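PDB 2OXB: beta-fructofuranosidase, insoluble isoenzyme CWINV1 from Arabidopsis thaliana, which hydrolyses the terminal non-reducing beta-D-fructofuranoside residues of sucrose and 1-kestose in the plant cell wall. Local coordinates for residues Asn295-Val300 against Thr496-Pro501. The protein carries 1 engineered substitution. Numbering follows the deposited sequence.
Sequences NESSSV and TSRVYP. With NAG (2-acetamido-2-deoxy-beta-D-glucopyranose), chain C.
Arg498 reaches from the end of strand 493-498 to the loop 295-300 and meets a backbone oxygen and a carboxylate there. Its NE gives a weak, strongly bent hydrogen bond to Asn295 O, 2.6 Å away with an N-H...O angle of 116°. NH2 forms a salt bridge at 2.9 Å with Glu296 OE2, an oxygen whose position is less certain, and the hydrogen bond within it is weak; the carboxylate plane as modelled stands nearly upright, 83°, to the guanidinium. Glu296 CA lies over one face of that guanidinium. Glu296 OE2 also accepts from Tyr500 OH, 2.9 Å away and reached at the edge of the ring, and Lys306 NZ of helix 300-306 makes a second salt bridge to it. The other carboxylate oxygen, OE1, takes the backbone N-H of Gly310, so both oxygens of this buried acid are satisfied. The contact lies at the interface of the two glycoside hydrolase family 32 domains, the N-terminal beta-propeller supplying the loop and the C-terminal beta-sandwich the end of its outermost strand 493-498 and the residues that follow. An alanine in place of Arg498 would probably leave Glu296 without one of its positive partners and Asn295 O without the NE donor. Ser297 OG lies alongside Arg498 CB, 3.3 Å away, and is hydrogen-bonded to Lys273 NZ. Ser298 CB packs over one face of the Tyr500 ring, a CH-pi contact 3.8 Å from the centroid, while Ser298 OG is hydrogen-bonded to Lys306 NZ. Asn295 ND2, turned away from Arg498, is spent on the N-glycosidic bond to C1 of the N-acetylglucosamine, and Asn295 OD1 accepts a weak hydrogen bond from Glu296 N; the sugar is hydrogen-bonded to Asp457 OD1 of the C-terminal domain, whose backbone is hydrogen-bonded to that of Ser297.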
ATOM      1  N   ASN A 295      -3.900  -3.106  -8.166  1.00 25.86           N
ATOM      2  CA  ASN A 295      -4.402  -3.474  -9.473  1.00 27.27           C
ATOM      3  C   ASN A 295      -5.690  -4.251  -9.374  1.00 27.29           C
ATOM      4  O   ASN A 295      -6.252  -4.456  -8.306  1.00 28.04           O
ATOM      5  CB  ASN A 295      -3.391  -4.395 -10.154  1.00 31.66           C
ATOM      6  CG  ASN A 295      -2.879  -3.857 -11.455  1.00 35.79           C
ATOM      7  OD1 ASN A 295      -3.561  -3.096 -12.141  1.00 37.68           O
ATOM      8  ND2 ASN A 295      -1.670  -4.284 -11.813  1.00 39.18           N
ATOM      9  N   GLU A 296      -6.104  -4.735 -10.532  1.00 27.38           N
ATOM     10  CA  GLU A 296      -7.293  -5.544 -10.677  1.00 26.93           C
ATOM     11  C   GLU A 296      -6.784  -6.880 -11.233  1.00 27.52           C
ATOM     12  O   GLU A 296      -6.339  -6.922 -12.377  1.00 27.92           O
ATOM     13  CB  GLU A 296      -8.206  -4.892 -11.699  1.00 25.61           C
ATOM     14  CG  GLU A 296      -9.616  -5.400 -11.676  1.00 23.40           C
ATOM     15  CD  GLU A 296     -10.430  -4.743 -10.585  1.00 21.56           C
ATOM     16  OE1 GLU A 296     -10.474  -3.499 -10.589  1.00 14.87           O
ATOM     17  OE2 GLU A 296     -11.014  -5.465  -9.743  1.00 20.95           O
ATOM     18  N   SER A 297      -6.839  -7.955 -10.441  1.00 27.08           N
ATOM     19  CA  SER A 297      -6.356  -9.274 -10.881  1.00 26.32           C
ATOM     20  C   SER A 297      -7.241  -9.984 -11.910  1.00 25.30           C
ATOM     21  O   SER A 297      -6.952 -11.112 -12.307  1.00 22.86           O
ATOM     22  CB  SER A 297      -6.163 -10.210  -9.676  1.00 27.92           C
ATOM     23  OG  SER A 297      -4.983  -9.914  -8.942  1.00 28.88           O
ATOM     24  N   SER A 298      -8.319  -9.333 -12.337  1.00 25.65           N
ATOM     25  CA  SER A 298      -9.222  -9.923 -13.323  1.00 23.86           C
ATOM     26  C   SER A 298      -8.841  -9.436 -14.705  1.00 23.61           C
ATOM     27  O   SER A 298      -8.326  -8.332 -14.866  1.00 24.90           O
ATOM     28  CB  SER A 298     -10.666  -9.515 -13.048  1.00 21.94           C
ATOM     29  OG  SER A 298     -10.885  -8.180 -13.461  1.00 25.32           O
ATOM     30  N   SER A 299      -9.103 -10.260 -15.707  1.00 24.14           N
ATOM     31  CA  SER A 299      -8.785  -9.892 -17.072  1.00 23.15           C
ATOM     32  C   SER A 299      -9.547  -8.624 -17.447  1.00 22.66           C
ATOM     33  O   SER A 299     -10.641  -8.382 -16.956  1.00 20.60           O
ATOM     34  CB  SER A 299      -9.166 -11.029 -18.020  1.00 22.70           C
ATOM     35  OG  SER A 299     -10.573 -11.087 -18.188  1.00 20.94           O
ATOM     36  N   VAL A 300      -8.956  -7.827 -18.327  1.00 24.22           N
ATOM     37  CA  VAL A 300      -9.565  -6.590 -18.781  1.00 24.33           C
ATOM     38  C   VAL A 300     -10.939  -6.850 -19.360  1.00 26.73           C
ATOM     39  O   VAL A 300     -11.852  -6.046 -19.187  1.00 28.21           O
ATOM     40  CB  VAL A 300      -8.700  -5.916 -19.862  1.00 23.24           C
ATOM     41  CG1 VAL A 300      -9.341  -4.613 -20.327  1.00 20.99           C
ATOM     42  CG2 VAL A 300      -7.302  -5.674 -19.310  1.00 21.28           C
ATOM     43  N   THR A 496      -1.300  -8.562   0.154  1.00 33.09           N
ATOM     44  CA  THR A 496      -2.659  -8.336  -0.329  1.00 32.60           C
ATOM     45  C   THR A 496      -2.863  -8.979  -1.706  1.00 31.54           C
ATOM     46  O   THR A 496      -1.913  -9.147  -2.470  1.00 30.54           O
ATOM     47  CB  THR A 496      -2.933  -6.807  -0.402  1.00 33.60           C
ATOM     48  OG1 THR A 496      -4.342  -6.554  -0.352  1.00 36.99           O
ATOM     49  CG2 THR A 496      -2.363  -6.226  -1.685  1.00 33.88           C
ATOM     50  N   SER A 497      -4.101  -9.341  -2.020  1.00 31.88           N
ATOM     51  CA  SER A 497      -4.400  -9.968  -3.306  1.00 33.12           C
ATOM     52  C   SER A 497      -5.823  -9.689  -3.799  1.00 33.37           C
ATOM     53  O   SER A 497      -6.598  -9.010  -3.128  1.00 33.94           O
ATOM     54  CB  SER A 497      -4.161 -11.474  -3.207  1.00 32.00           C
ATOM     55  OG  SER A 497      -4.188 -11.895  -1.859  1.00 32.53           O
ATOM     56  N   ARG A 498      -6.153 -10.216  -4.975  1.00 33.18           N
ATOM     57  CA  ARG A 498      -7.472 -10.025  -5.574  1.00 33.65           C
ATOM     58  C   ARG A 498      -8.012 -11.372  -6.051  1.00 33.57           C
ATOM     59  O   ARG A 498      -7.380 -12.046  -6.871  1.00 35.17           O
ATOM     60  CB  ARG A 498      -7.366  -9.069  -6.761  1.00 34.28           C
ATOM     61  CG  ARG A 498      -6.396  -7.924  -6.524  1.00 35.69           C
ATOM     62  CD  ARG A 498      -6.973  -6.854  -5.626  1.00 35.28           C
ATOM     63  NE  ARG A 498      -7.502  -5.741  -6.407  1.00 35.61           N
ATOM     64  CZ  ARG A 498      -8.671  -5.751  -7.038  1.00 35.03           C
ATOM     65  NH1 ARG A 498      -9.453  -6.817  -6.977  1.00 34.13           N
ATOM     66  NH2 ARG A 498      -9.047  -4.695  -7.744  1.00 36.50           N
ATOM     67  N   VAL A 499      -9.173 -11.756  -5.525  1.00 32.54           N
ATOM     68  CA  VAL A 499      -9.817 -13.022  -5.865  1.00 32.00           C
ATOM     69  C   VAL A 499     -11.181 -12.795  -6.525  1.00 30.91           C
ATOM     70  O   VAL A 499     -11.852 -11.792  -6.271  1.00 30.38           O
ATOM     71  CB  VAL A 499      -9.958 -13.944  -4.595  1.00 32.93           C
ATOM     72  CG1 VAL A 499     -10.746 -13.242  -3.499  1.00 31.49           C
ATOM     73  CG2 VAL A 499     -10.625 -15.265  -4.972  1.00 31.64           C
ATOM     74  N   TYR A 500     -11.573 -13.730  -7.383  1.00 29.25           N
ATOM     75  CA  TYR A 500     -12.829 -13.636  -8.117  1.00 28.25           C
ATOM     76  C   TYR A 500     -13.434 -15.038  -8.232  1.00 28.07           C
ATOM     77  O   TYR A 500     -13.409 -15.669  -9.300  1.00 26.48           O
ATOM     78  CB  TYR A 500     -12.547 -13.059  -9.500  1.00 27.61           C
ATOM     79  CG  TYR A 500     -11.798 -11.743  -9.465  1.00 31.37           C
ATOM     80  CD1 TYR A 500     -12.481 -10.538  -9.287  1.00 31.59           C
ATOM     81  CD2 TYR A 500     -10.402 -11.695  -9.623  1.00 31.16           C
ATOM     82  CE1 TYR A 500     -11.804  -9.319  -9.277  1.00 31.91           C
ATOM     83  CE2 TYR A 500      -9.713 -10.478  -9.612  1.00 29.85           C
ATOM     84  CZ  TYR A 500     -10.426  -9.289  -9.442  1.00 32.66           C
ATOM     85  OH  TYR A 500      -9.789  -8.057  -9.468  1.00 32.77           O
ATOM     86  N   PRO A 501     -13.974 -15.547  -7.117  1.00 28.22           N
ATOM     87  CA  PRO A 501     -14.594 -16.873  -7.041  1.00 29.20           C
ATOM     88  C   PRO A 501     -15.994 -16.903  -7.635  1.00 29.94           C
ATOM     89  O   PRO A 501     -16.739 -15.914  -7.568  1.00 30.17           O
ATOM     90  CB  PRO A 501     -14.603 -17.153  -5.548  1.00 29.57           C
ATOM     91  CG  PRO A 501     -14.922 -15.793  -4.991  1.00 29.11           C
ATOM     92  CD  PRO A 501     -14.029 -14.869  -5.810  1.00 28.77           C
TER
HETATM   93  C1  NAG C 660      -1.548  -5.246 -12.888  1.00 40.16           C
HETATM   94  C2  NAG C 660      -0.596  -6.384 -12.490  1.00 41.29           C
HETATM   95  C3  NAG C 660      -0.681  -7.588 -13.450  1.00 42.27           C
HETATM   96  C4  NAG C 660      -2.114  -7.959 -13.839  1.00 42.56           C
HETATM   97  C5  NAG C 660      -2.802  -6.677 -14.298  1.00 43.79           C
HETATM   98  C6  NAG C 660      -4.221  -6.807 -14.838  1.00 44.53           C
HETATM   99  C7  NAG C 660       1.615  -6.216 -13.451  1.00 45.38           C
HETATM  100  C8  NAG C 660       1.730  -5.277 -14.647  1.00 45.81           C
HETATM  101  N2  NAG C 660       0.768  -5.888 -12.477  1.00 42.86           N
HETATM  102  O3  NAG C 660      -0.036  -8.715 -12.873  1.00 40.76           O
HETATM  103  O4  NAG C 660      -2.079  -8.904 -14.895  1.00 45.09           O
HETATM  104  O5  NAG C 660      -2.842  -5.751 -13.208  1.00 41.31           O
HETATM  105  O6  NAG C 660      -4.673  -5.563 -15.364  1.00 43.87           O
HETATM  106  O7  NAG C 660       2.295  -7.240 -13.419  1.00 46.90           O